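Local coordinates for protein adenine phosphoribosyltransferase (Giardia intestinalis, PDB 1L1Q) that catalyses the transfer of a ribose 5-phosphate group from phosphoribosyl pyrophosphate to adenine, giving AMP and pyrophosphate in purine salvage, at residues 143-147 with 148-152. Residues are numbered along the deposited sequence; the frame is centred on the assembly and turned at random.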
# COMPACT_ATOMS: atom_id res chain seq x y z
N ALA A 143 -20.87 -6.91 -2.64
CA ALA A 143 -21.01 -5.56 -2.10
C ALA A 143 -21.93 -4.72 -2.97
O ALA A 143 -22.28 -3.57 -2.62
CB ALA A 143 -19.64 -4.88 -2.00
N GLY A 144 -22.32 -5.27 -4.12
CA GLY A 144 -23.23 -4.55 -5.00
C GLY A 144 -22.70 -4.10 -6.34
O GLY A 144 -23.48 -3.57 -7.15
N VAL A 145 -21.41 -4.28 -6.61
CA VAL A 145 -20.87 -3.85 -7.90
C VAL A 145 -21.37 -4.78 -9.00
O VAL A 145 -21.37 -6.00 -8.83
CB VAL A 145 -19.32 -3.87 -7.91
CG1 VAL A 145 -18.79 -3.35 -9.24
CG2 VAL A 145 -18.79 -3.03 -6.75
N LYS A 146 -21.79 -4.21 -10.13
CA LYS A 146 -22.29 -5.01 -11.24
C LYS A 146 -21.17 -5.71 -12.01
O LYS A 146 -20.12 -5.12 -12.26
CB LYS A 146 -23.10 -4.13 -12.19
CG LYS A 146 -24.31 -3.48 -11.55
CD LYS A 146 -25.00 -2.56 -12.54
CE LYS A 146 -26.18 -1.82 -11.94
NZ LYS A 146 -26.72 -0.83 -12.93
N PRO A 147 -21.38 -6.98 -12.40
CA PRO A 147 -20.36 -7.72 -13.14
C PRO A 147 -19.76 -6.96 -14.31
O PRO A 147 -18.54 -6.95 -14.48
CB PRO A 147 -21.12 -8.98 -13.58
CG PRO A 147 -22.07 -9.21 -12.45
CD PRO A 147 -22.59 -7.80 -12.20
N GLU A 148 -20.59 -6.31 -15.11
CA GLU A 148 -20.08 -5.58 -16.26
C GLU A 148 -19.33 -4.30 -15.88
O GLU A 148 -18.78 -3.63 -16.75
CB GLU A 148 -21.22 -5.21 -17.22
CG GLU A 148 -22.48 -6.04 -17.06
CD GLU A 148 -23.32 -5.59 -15.88
OE1 GLU A 148 -23.87 -4.47 -15.93
OE2 GLU A 148 -23.42 -6.35 -14.90
N ASN A 149 -19.30 -3.97 -14.59
CA ASN A 149 -18.61 -2.76 -14.14
C ASN A 149 -17.31 -3.04 -13.38
O ASN A 149 -16.87 -2.23 -12.56
CB ASN A 149 -19.53 -1.88 -13.28
CG ASN A 149 -20.62 -1.20 -14.10
OD1 ASN A 149 -20.41 -0.85 -15.27
ND2 ASN A 149 -21.78 -0.99 -13.49
N ILE A 150 -16.70 -4.18 -13.68
CA ILE A 150 -15.45 -4.56 -13.04
C ILE A 150 -14.37 -4.76 -14.08
O ILE A 150 -14.56 -5.48 -15.07
CB ILE A 150 -15.61 -5.88 -12.25
CG1 ILE A 150 -16.68 -5.71 -11.16
CG2 ILE A 150 -14.27 -6.29 -11.63
CD1 ILE A 150 -16.95 -6.97 -10.39
N TYR A 151 -13.23 -4.11 -13.85
CA TYR A 151 -12.07 -4.21 -14.73
C TYR A 151 -10.90 -4.67 -13.89
O TYR A 151 -10.85 -4.39 -12.69
CB TYR A 151 -11.74 -2.85 -15.35
CG TYR A 151 -12.81 -2.32 -16.26
CD1 TYR A 151 -14.00 -1.81 -15.75
CD2 TYR A 151 -12.63 -2.35 -17.64
CE1 TYR A 151 -15.00 -1.33 -16.60
CE2 TYR A 151 -13.63 -1.87 -18.50
CZ TYR A 151 -14.80 -1.37 -17.98
OH TYR A 151 -15.78 -0.91 -18.84
N ILE A 152 -9.96 -5.38 -14.49
CA ILE A 152 -8.83 -5.88 -13.74
C ILE A 152 -7.48 -5.47 -14.31
O ILE A 152 -7.24 -5.55 -15.52
CB ILE A 152 -8.84 -7.43 -13.65
CG1 ILE A 152 -10.10 -7.90 -12.91
CG2 ILE A 152 -7.60 -7.92 -12.90
CD1 ILE A 152 -10.26 -9.42 -12.93
O HOH W 1 -21.81 -1.37 -10.61
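Asn149 turns CG beside its backbone N, chi1 -71°, and this sets ND2 alongside the side chain of Lys146. The lysine chain is extended, and ND2 lies 3.6 Å from Lys146 CB. A water links the two residues, accepting from Asn149 ND2 at 2.9 Å and from the backbone N of Lys146. Glu148 has an unusual chi1 of -20°, nearly eclipsed, and a bend at chi2; together they lay its carboxylate alongside the proline ring. There Glu148 OE2 sits 3.2 Å from Pro147 CD. The carboxylate also reaches Lys146 CB, but Lys146 NZ and Glu148 OE1 stay 5.5 Å apart, too far for a salt bridge.

Residues 146-149 form a type I beta turn. Asn149 N donates to Lys146 O at 2.7 Å, from above the carbonyl plane. A weak hydrogen bond follows from Ile150 N to Pro147 O. This turn belongs to the loop that joins helix 131-142 to strand 150-154, a helix-to-strand link in the alpha/beta core of the phosphoribosyltransferase fold. Helix 131-142 is closed by a Schellman motif, with Gly144, at positive phi, the first residue to leave helical angles.

Val145 CG1 meets Ile150 CG1 at 3.7 Å, and the two side chains cross at an oblique angle. Both are buried. Val145 also touches Val120, while Ile150 packs on Ile137 and Leu122. Arg173 donates to Ile150 O and makes a cation-pi contact with Tyr151.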